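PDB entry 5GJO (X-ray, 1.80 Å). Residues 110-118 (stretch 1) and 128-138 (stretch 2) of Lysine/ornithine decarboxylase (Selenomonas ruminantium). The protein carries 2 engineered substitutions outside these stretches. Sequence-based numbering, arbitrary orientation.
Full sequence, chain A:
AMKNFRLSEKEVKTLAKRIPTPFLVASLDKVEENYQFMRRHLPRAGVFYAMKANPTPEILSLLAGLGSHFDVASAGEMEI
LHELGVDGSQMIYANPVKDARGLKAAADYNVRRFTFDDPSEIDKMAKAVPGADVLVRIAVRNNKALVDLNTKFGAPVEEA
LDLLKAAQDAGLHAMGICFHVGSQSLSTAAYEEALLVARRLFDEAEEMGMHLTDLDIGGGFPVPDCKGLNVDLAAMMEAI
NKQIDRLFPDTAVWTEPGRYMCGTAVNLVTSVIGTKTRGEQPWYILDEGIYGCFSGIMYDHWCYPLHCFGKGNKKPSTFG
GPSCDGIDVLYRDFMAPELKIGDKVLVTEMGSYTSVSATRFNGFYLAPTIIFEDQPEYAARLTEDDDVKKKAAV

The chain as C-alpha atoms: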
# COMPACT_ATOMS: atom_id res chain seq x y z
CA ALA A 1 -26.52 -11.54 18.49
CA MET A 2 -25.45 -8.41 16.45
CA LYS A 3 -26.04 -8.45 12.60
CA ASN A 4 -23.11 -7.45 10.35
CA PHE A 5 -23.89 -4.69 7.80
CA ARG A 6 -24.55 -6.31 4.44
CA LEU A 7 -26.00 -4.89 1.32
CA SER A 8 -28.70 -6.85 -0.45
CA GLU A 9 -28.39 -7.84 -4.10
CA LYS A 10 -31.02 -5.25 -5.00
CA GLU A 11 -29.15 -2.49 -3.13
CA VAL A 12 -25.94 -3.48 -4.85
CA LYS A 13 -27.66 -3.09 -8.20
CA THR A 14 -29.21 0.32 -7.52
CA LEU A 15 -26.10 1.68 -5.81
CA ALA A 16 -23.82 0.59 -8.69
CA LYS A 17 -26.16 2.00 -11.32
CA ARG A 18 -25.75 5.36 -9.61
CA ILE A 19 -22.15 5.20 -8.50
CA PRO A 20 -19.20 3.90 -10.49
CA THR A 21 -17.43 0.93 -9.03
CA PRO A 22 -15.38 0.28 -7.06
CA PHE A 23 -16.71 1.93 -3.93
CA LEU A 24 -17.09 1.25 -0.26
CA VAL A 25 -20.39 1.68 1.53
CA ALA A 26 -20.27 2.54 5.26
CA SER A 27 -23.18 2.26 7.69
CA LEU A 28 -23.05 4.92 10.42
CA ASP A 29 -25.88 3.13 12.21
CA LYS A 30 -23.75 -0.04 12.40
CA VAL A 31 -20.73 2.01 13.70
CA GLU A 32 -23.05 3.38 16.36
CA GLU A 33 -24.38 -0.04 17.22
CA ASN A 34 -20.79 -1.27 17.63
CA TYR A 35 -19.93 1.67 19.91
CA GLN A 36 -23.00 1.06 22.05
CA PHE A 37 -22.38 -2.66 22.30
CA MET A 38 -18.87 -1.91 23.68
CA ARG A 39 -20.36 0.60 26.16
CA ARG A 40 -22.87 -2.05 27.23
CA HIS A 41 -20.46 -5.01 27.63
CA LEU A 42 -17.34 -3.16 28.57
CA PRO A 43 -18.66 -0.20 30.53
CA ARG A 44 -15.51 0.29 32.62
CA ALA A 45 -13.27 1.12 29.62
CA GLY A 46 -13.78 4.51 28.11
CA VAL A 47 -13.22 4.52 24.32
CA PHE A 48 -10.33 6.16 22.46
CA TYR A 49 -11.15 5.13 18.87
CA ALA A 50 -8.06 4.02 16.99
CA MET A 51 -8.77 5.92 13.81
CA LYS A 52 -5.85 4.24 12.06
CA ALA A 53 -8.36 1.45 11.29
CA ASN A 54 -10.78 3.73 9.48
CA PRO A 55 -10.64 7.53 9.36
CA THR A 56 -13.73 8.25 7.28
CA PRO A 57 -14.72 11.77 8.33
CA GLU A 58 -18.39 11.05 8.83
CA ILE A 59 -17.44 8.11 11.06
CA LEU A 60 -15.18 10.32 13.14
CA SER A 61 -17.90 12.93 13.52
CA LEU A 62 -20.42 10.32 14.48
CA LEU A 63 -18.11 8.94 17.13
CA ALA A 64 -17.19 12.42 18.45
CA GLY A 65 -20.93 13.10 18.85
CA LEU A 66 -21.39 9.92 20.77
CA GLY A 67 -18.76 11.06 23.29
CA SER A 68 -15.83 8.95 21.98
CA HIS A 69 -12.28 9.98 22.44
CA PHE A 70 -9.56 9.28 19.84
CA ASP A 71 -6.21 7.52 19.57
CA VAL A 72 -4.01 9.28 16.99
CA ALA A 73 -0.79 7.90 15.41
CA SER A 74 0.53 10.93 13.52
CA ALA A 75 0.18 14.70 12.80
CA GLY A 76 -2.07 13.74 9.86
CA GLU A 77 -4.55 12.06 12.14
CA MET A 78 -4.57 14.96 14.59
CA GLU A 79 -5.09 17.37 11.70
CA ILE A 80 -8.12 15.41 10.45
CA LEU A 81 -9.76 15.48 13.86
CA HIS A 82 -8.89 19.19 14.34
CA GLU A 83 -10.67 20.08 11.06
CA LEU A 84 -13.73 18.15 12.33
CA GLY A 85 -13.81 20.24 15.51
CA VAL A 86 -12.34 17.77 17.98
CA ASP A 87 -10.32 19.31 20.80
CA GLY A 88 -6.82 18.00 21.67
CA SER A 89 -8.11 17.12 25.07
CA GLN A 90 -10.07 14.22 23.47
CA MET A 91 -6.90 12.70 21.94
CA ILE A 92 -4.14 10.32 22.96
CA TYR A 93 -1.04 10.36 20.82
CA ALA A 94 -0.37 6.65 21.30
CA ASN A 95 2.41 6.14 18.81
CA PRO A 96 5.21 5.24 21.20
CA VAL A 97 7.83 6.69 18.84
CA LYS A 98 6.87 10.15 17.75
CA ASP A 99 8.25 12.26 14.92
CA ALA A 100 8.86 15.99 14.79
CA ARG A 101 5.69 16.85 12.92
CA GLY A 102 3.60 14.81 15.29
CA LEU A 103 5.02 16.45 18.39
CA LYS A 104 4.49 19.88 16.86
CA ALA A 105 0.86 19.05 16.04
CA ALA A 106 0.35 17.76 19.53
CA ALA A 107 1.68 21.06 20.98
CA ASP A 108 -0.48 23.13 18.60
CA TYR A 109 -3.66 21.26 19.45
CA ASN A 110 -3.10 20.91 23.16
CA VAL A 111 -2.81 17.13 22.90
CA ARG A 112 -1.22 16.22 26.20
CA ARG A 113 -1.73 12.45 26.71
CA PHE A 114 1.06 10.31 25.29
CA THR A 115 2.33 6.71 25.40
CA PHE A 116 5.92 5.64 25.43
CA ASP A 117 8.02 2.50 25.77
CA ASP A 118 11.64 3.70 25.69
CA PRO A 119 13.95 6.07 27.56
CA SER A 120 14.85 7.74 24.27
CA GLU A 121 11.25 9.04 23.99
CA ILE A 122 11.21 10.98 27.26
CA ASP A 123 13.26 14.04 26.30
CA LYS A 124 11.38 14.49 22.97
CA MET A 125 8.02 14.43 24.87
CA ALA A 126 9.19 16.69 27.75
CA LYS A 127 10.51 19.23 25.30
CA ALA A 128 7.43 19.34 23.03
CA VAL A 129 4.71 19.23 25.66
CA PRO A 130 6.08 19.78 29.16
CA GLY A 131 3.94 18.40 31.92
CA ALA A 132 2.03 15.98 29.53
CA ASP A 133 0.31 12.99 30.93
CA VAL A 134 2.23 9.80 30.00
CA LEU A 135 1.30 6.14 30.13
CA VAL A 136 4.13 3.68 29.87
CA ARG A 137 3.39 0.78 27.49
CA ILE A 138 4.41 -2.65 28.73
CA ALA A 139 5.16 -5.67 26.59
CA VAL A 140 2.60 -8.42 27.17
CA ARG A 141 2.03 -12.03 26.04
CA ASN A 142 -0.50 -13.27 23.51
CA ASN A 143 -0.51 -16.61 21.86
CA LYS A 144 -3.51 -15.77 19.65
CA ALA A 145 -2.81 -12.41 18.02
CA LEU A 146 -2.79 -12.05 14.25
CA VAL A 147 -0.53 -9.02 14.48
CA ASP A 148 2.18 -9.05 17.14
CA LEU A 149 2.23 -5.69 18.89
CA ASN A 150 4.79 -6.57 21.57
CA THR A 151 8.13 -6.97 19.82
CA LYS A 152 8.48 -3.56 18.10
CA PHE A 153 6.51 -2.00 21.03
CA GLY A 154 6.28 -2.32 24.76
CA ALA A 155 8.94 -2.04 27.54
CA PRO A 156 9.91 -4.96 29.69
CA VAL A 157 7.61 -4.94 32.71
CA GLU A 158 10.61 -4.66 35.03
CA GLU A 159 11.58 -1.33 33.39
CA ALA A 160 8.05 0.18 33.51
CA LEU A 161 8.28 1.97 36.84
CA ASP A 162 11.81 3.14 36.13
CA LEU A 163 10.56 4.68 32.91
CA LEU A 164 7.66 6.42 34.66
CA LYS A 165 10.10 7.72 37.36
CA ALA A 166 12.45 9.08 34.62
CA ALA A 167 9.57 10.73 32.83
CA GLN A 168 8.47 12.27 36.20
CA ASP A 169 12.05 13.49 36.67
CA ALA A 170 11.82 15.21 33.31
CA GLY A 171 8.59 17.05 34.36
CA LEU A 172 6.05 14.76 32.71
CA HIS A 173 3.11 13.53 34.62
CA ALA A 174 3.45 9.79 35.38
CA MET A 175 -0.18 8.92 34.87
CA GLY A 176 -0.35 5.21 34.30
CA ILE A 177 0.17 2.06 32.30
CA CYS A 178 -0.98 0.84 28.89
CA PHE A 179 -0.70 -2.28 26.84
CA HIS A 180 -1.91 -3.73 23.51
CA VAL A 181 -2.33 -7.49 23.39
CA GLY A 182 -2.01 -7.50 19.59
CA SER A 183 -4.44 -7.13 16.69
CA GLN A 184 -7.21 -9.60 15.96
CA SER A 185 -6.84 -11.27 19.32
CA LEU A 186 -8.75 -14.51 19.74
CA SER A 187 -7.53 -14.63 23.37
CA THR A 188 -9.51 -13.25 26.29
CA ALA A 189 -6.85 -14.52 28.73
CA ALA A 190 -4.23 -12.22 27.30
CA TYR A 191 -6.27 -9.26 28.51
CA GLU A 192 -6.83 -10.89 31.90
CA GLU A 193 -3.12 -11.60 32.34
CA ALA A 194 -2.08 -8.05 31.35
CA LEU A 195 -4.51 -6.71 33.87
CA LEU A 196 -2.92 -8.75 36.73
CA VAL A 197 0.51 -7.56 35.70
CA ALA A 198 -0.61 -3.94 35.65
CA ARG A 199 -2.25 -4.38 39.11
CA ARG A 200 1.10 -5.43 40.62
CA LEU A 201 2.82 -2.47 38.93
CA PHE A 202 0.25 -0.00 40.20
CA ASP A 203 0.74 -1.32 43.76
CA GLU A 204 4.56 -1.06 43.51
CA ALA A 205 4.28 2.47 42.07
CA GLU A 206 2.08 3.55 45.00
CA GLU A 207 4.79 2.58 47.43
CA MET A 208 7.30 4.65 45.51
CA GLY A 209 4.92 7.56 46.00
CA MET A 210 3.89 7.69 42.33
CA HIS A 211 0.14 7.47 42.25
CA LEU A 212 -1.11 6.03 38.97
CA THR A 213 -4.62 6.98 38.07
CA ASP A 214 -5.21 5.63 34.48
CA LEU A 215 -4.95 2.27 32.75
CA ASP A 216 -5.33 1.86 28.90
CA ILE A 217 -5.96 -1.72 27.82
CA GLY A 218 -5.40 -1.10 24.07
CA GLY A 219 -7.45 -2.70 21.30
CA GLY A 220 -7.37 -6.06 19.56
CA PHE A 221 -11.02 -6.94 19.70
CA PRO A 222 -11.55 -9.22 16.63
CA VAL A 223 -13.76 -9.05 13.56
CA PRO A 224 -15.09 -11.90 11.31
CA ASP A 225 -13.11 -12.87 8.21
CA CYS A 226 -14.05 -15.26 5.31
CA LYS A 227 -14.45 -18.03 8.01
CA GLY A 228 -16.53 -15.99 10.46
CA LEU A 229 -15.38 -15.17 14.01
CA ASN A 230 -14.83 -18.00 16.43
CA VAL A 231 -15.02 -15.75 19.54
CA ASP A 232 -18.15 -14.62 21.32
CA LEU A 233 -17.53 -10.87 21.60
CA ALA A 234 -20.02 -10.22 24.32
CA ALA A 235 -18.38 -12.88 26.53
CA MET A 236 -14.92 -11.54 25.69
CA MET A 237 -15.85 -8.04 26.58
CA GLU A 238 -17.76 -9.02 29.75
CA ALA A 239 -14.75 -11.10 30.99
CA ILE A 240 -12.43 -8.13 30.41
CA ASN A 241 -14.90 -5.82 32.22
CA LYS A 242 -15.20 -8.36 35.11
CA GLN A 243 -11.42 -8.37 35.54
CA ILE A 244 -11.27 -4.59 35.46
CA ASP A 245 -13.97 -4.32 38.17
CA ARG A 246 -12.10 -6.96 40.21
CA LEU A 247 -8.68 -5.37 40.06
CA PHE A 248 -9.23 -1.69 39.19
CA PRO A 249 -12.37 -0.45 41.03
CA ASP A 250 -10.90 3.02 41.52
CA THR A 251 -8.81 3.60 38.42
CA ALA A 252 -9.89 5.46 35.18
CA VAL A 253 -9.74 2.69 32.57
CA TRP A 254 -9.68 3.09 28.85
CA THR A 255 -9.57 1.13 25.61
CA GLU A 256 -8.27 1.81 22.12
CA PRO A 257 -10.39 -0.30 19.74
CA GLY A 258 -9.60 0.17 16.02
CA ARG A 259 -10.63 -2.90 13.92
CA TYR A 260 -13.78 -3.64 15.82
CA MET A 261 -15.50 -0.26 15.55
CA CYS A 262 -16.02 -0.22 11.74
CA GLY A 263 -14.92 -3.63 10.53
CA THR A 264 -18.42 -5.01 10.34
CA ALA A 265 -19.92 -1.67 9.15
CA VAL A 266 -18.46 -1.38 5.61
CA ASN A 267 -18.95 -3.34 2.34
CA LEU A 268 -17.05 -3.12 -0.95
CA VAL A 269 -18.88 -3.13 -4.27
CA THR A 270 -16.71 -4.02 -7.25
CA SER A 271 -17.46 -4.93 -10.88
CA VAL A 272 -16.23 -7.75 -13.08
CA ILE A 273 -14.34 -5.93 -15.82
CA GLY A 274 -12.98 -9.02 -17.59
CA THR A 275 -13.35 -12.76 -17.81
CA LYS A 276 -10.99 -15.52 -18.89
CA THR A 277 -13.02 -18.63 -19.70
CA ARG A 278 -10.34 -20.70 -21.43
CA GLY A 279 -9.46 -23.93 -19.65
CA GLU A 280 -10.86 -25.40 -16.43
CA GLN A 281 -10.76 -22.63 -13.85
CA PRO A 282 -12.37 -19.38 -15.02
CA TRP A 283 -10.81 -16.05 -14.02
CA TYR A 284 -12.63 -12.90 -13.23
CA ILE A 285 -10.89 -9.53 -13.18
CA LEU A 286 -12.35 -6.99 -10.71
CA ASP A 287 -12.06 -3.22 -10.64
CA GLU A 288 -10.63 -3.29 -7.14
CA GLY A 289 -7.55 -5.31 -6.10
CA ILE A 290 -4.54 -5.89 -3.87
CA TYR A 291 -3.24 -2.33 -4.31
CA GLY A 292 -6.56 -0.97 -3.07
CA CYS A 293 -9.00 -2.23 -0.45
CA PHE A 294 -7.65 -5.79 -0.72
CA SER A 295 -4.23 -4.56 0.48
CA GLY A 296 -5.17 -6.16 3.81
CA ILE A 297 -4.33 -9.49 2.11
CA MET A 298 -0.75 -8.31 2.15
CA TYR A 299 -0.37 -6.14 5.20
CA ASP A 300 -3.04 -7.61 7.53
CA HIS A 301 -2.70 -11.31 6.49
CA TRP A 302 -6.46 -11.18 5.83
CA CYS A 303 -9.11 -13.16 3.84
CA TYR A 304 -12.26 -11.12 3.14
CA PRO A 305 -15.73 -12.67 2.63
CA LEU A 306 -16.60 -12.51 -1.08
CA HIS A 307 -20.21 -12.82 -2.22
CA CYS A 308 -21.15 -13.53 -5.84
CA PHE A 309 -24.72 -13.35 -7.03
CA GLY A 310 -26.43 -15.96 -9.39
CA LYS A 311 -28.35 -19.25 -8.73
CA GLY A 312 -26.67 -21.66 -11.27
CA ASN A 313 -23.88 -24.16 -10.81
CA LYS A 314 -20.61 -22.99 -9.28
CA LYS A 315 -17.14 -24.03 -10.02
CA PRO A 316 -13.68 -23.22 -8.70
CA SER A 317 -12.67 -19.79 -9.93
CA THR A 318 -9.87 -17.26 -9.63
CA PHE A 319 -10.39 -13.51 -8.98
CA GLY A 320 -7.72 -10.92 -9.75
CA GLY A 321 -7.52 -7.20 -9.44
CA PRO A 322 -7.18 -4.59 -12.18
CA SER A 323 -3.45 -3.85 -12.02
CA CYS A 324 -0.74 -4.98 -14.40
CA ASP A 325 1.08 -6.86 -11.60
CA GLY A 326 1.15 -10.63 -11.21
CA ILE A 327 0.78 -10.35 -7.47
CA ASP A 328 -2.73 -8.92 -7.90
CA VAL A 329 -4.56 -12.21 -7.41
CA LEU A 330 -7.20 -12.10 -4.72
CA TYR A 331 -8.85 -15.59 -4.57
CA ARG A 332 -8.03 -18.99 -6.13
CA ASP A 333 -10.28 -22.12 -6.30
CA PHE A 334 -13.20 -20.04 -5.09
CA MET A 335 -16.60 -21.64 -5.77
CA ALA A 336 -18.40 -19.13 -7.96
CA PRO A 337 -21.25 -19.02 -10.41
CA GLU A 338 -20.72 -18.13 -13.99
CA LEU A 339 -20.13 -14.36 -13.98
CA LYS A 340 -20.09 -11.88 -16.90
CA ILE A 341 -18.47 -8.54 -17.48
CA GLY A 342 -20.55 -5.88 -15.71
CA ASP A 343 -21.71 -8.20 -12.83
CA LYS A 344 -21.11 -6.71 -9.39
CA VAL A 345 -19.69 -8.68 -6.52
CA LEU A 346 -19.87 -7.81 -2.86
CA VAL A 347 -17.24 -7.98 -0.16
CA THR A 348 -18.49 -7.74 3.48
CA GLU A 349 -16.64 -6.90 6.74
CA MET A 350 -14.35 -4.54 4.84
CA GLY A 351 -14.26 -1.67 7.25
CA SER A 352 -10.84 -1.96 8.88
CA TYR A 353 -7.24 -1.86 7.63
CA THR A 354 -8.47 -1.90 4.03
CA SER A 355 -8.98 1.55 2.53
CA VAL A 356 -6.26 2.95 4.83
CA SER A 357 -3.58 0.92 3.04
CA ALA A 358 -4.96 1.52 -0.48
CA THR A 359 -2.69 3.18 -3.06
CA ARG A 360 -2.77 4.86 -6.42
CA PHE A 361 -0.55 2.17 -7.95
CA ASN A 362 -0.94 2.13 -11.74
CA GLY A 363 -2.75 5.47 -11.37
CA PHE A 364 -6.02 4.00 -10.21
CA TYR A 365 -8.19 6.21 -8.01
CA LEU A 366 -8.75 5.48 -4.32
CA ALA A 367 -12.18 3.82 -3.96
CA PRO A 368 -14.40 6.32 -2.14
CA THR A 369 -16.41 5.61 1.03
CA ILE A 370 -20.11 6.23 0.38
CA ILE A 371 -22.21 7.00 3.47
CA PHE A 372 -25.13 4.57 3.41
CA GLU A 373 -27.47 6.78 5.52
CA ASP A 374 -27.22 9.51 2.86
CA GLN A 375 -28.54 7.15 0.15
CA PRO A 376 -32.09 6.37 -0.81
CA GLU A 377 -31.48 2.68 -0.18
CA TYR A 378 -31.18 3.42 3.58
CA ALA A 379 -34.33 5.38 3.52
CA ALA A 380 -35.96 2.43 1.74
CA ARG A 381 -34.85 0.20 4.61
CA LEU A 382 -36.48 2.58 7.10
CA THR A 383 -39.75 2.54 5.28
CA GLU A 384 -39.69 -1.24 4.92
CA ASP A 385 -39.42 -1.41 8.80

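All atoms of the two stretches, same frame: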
# COMPACT_ATOMS: atom_id res chain seq x y z
N ASN A 110 -2.92 21.14 21.73
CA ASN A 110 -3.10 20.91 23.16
C ASN A 110 -3.39 19.41 23.42
O ASN A 110 -4.19 19.06 24.30
CB ASN A 110 -4.20 21.76 23.79
CG ASN A 110 -3.92 23.28 23.70
OD1 ASN A 110 -2.79 23.71 23.88
ND2 ASN A 110 -4.95 24.08 23.49
N VAL A 111 -2.75 18.55 22.63
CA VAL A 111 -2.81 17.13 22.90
C VAL A 111 -1.75 16.91 23.95
O VAL A 111 -0.60 17.19 23.72
CB VAL A 111 -2.43 16.30 21.67
CG1 VAL A 111 -2.33 14.84 22.04
CG2 VAL A 111 -3.43 16.49 20.54
N ARG A 112 -2.16 16.43 25.11
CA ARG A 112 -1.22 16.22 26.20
C ARG A 112 -1.35 14.87 26.90
O ARG A 112 -1.22 14.79 28.10
CB ARG A 112 -1.27 17.39 27.19
CG ARG A 112 -2.64 17.77 27.69
CD ARG A 112 -2.56 18.83 28.79
NE ARG A 112 -1.65 18.41 29.85
CZ ARG A 112 -1.94 17.53 30.80
NH1 ARG A 112 -1.03 17.20 31.71
NH2 ARG A 112 -3.13 16.96 30.84
N ARG A 113 -1.63 13.82 26.13
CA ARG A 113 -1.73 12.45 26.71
C ARG A 113 -0.95 11.66 25.68
O ARG A 113 -1.31 11.71 24.46
CB ARG A 113 -3.18 12.05 26.80
CG ARG A 113 -3.41 10.71 27.40
CD ARG A 113 -4.90 10.49 27.49
NE ARG A 113 -5.27 9.30 28.18
CZ ARG A 113 -5.70 9.22 29.45
NH1 ARG A 113 -5.74 10.28 30.22
NH2 ARG A 113 -6.06 8.06 29.96
N PHE A 114 0.10 10.99 26.13
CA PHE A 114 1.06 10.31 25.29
C PHE A 114 1.29 8.91 25.85
O PHE A 114 1.12 8.70 27.01
CB PHE A 114 2.43 11.01 25.35
CG PHE A 114 2.48 12.39 24.75
CD1 PHE A 114 1.64 12.77 23.76
CD2 PHE A 114 3.44 13.28 25.18
CE1 PHE A 114 1.70 14.02 23.21
CE2 PHE A 114 3.53 14.53 24.64
CZ PHE A 114 2.64 14.90 23.65
N THR A 115 1.66 7.99 24.98
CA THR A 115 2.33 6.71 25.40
C THR A 115 3.77 6.71 25.04
O THR A 115 4.21 7.42 24.18
CB THR A 115 1.61 5.42 24.89
OG1 THR A 115 1.84 5.32 23.50
CG2 THR A 115 0.11 5.52 25.11
N PHE A 116 4.53 5.88 25.75
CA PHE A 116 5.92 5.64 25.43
C PHE A 116 6.40 4.28 25.96
O PHE A 116 5.81 3.72 26.83
CB PHE A 116 6.81 6.77 25.94
CG PHE A 116 7.03 6.75 27.42
CD1 PHE A 116 5.98 6.88 28.29
CD2 PHE A 116 8.30 6.63 27.94
CE1 PHE A 116 6.19 6.88 29.66
CE2 PHE A 116 8.52 6.62 29.29
CZ PHE A 116 7.47 6.74 30.15
N ASP A 117 7.45 3.77 25.35
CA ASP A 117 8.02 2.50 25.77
C ASP A 117 9.55 2.49 25.83
O ASP A 117 10.13 1.45 25.92
CB ASP A 117 7.50 1.34 24.91
CG ASP A 117 7.90 1.45 23.45
OD1 ASP A 117 8.83 2.18 23.13
OD2 ASP A 117 7.26 0.79 22.63
N ASP A 118 10.17 3.65 25.73
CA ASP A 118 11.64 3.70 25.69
C ASP A 118 12.21 4.93 26.39
O ASP A 118 11.61 5.97 26.37
CB ASP A 118 12.12 3.70 24.25
CG ASP A 118 13.56 3.29 24.13
OD1 ASP A 118 13.81 2.08 24.02
OD2 ASP A 118 14.43 4.17 24.15
N ALA A 128 8.50 18.90 23.93
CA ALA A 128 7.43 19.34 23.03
C ALA A 128 6.24 19.74 23.82
O ALA A 128 5.59 20.70 23.45
CB ALA A 128 7.06 18.21 22.04
N VAL A 129 5.90 18.99 24.86
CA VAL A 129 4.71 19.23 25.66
C VAL A 129 5.03 19.00 27.13
O VAL A 129 4.65 17.99 27.76
CB VAL A 129 3.50 18.42 25.21
CG1 VAL A 129 2.24 18.86 25.97
CG2 VAL A 129 3.29 18.56 23.71
N PRO A 130 5.73 19.96 27.74
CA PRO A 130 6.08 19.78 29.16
C PRO A 130 4.88 19.59 30.04
O PRO A 130 3.82 20.13 29.82
CB PRO A 130 6.90 21.04 29.53
CG PRO A 130 7.07 21.81 28.29
CD PRO A 130 6.31 21.18 27.14
N GLY A 131 5.00 18.69 31.01
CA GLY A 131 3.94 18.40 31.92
C GLY A 131 2.85 17.45 31.37
O GLY A 131 1.91 17.17 32.05
N ALA A 132 3.05 16.92 30.17
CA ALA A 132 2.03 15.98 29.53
C ALA A 132 1.82 14.77 30.36
O ALA A 132 2.78 14.28 31.03
CB ALA A 132 2.49 15.58 28.12
N ASP A 133 0.60 14.26 30.37
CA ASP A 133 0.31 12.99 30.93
C ASP A 133 0.96 11.88 30.05
O ASP A 133 0.77 11.87 28.79
CB ASP A 133 -1.21 12.78 31.01
CG ASP A 133 -1.88 13.77 31.88
OD1 ASP A 133 -1.23 14.18 32.86
OD2 ASP A 133 -3.04 14.14 31.59
N VAL A 134 1.64 10.96 30.71
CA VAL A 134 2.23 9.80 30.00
C VAL A 134 1.83 8.49 30.62
O VAL A 134 1.69 8.32 31.84
CB VAL A 134 3.78 9.87 29.86
CG1 VAL A 134 4.19 11.08 29.12
CG2 VAL A 134 4.46 9.80 31.27
N LEU A 135 1.51 7.50 29.74
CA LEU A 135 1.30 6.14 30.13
C LEU A 135 2.44 5.33 29.52
O LEU A 135 2.73 5.39 28.32
CB LEU A 135 -0.03 5.57 29.62
CG LEU A 135 -1.30 6.31 30.05
CD1 LEU A 135 -1.35 7.63 29.37
CD2 LEU A 135 -2.49 5.53 29.50
N VAL A 136 3.06 4.49 30.34
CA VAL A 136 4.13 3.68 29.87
C VAL A 136 3.49 2.39 29.32
O VAL A 136 2.63 1.84 29.96
CB VAL A 136 5.19 3.33 30.94
CG1 VAL A 136 4.65 2.55 32.08
CG2 VAL A 136 6.37 2.59 30.29
N ARG A 137 3.97 1.97 28.15
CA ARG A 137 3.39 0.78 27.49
C ARG A 137 4.30 -0.39 27.83
O ARG A 137 5.53 -0.33 27.49
CB ARG A 137 3.45 0.96 26.00
CG ARG A 137 2.76 -0.21 25.27
CD ARG A 137 2.64 0.14 23.81
NE ARG A 137 2.26 -0.99 22.99
CZ ARG A 137 1.96 -0.85 21.69
NH1 ARG A 137 1.78 0.35 21.14
NH2 ARG A 137 1.71 -1.96 20.95
N ILE A 138 3.72 -1.40 28.40
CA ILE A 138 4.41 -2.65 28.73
C ILE A 138 4.17 -3.72 27.65
O ILE A 138 3.08 -3.82 27.08
CB ILE A 138 3.98 -3.23 30.10
CG1 ILE A 138 2.47 -3.47 30.24
CG2 ILE A 138 4.50 -2.32 31.21
CD1 ILE A 138 2.02 -4.22 31.47
O HOH W 1 1.08 19.90 29.98
O HOH W 2 -4.76 12.94 29.80
O HOH W 3 0.86 2.80 22.39

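Stretches 110-118 and 128-138 are joined chiefly as neighbouring parallel β-strands, Arg113 to Phe116 beside the strand that begins near Asp133, whose axes approach to 4.7 Å and cross at -27°. The contact buries 803 Å², summed over both sides. Arg113 pairs with Asp133, Phe114 with Val134, Thr115 with Leu135 and Phe116 with Val136.

The backbone supplies a continuous ladder of hydrogen bonds. It opens just before the first strand, where Asp133 N donates to Arg112 O (3.0 Å). Phe114 then uses both of its polar backbone atoms: Phe114 N donates to Asp133 O (2.9 Å), and Phe114 O accepts from Leu135 N (3.0 Å). Phe116 repeats the pattern two residues on, with Phe116 N bound to Leu135 O at 3.2 Å and Phe116 O to Arg137 N at 2.9 Å. This is the usual parallel arrangement, in which alternate residues of one strand each bridge two residues of the other, flanking their register partner. CA-H...O contacts fill the intervals, among them Thr115 CA to Leu135 O at 3.2 Å and Val134 CA to Phe114 O at 3.4 Å.

Charged groups reinforce the start of the ladder. Arg112, outside the strand and exposed, points its CA-to-CB bond sideways, but its long side chain (chi1 p, chi3 m) brings the guanidinium to the second stretch. There Arg112 NH2 forms a salt bridge with Asp133 OD2 (2.9 Å); the hydrogen bond within it is weak, as is that from Arg112 NH1 to Asp133 OD1 (3.2 Å). Arg112 NH1 also donates to Gly131 O at 3.0 Å, near the guanidinium plane, while Asp133 N lies over one face of the group. Gly131 belongs to a type II turn from Val129 to Ala132, closed by Ala132 N to Val129 O (3.1 Å), and its positive phi of 80° favours glycine.

Three waters extend the polar network. One accepts from Arg112 NE (3.1 Å) and donates to Pro130 O (2.8 Å). A second accepts from Arg113 NH1 (2.9 Å) and donates to Asp133 OD2 (2.8 Å), so the carboxylate serves two arginines, one directly and one through water. The third accepts from Arg137 NH1 (2.9 Å) and is hydrogen-bonded to Thr115 OG1 (2.9 Å).

Apolar packing gathers on the sheet face bearing Phe114, Phe116, Val134 and Val136. The ring of the buried Phe114 lies against the turn residues: Phe114 CZ lies 3.7 Å from Val129 CG2, which sits at the ring edge, and Phe114 CE2 is 3.8 Å from Ala132 CB. Phe116, with chi1 p, bends its ring nearer the other strand, placing Phe116 CE1 3.8 Å from Val134 CG2 and 3.9 Å from Val136 CB. Compact β-branched valines suit these extended positions and offer methyl groups to the broad aromatic rings. The face carrying Arg113, Thr115, Asp133 and Leu135 is more mixed: Leu135 CD1 lies 4.2 Å from Arg113 CG, packing against the aliphatic part of the arginine.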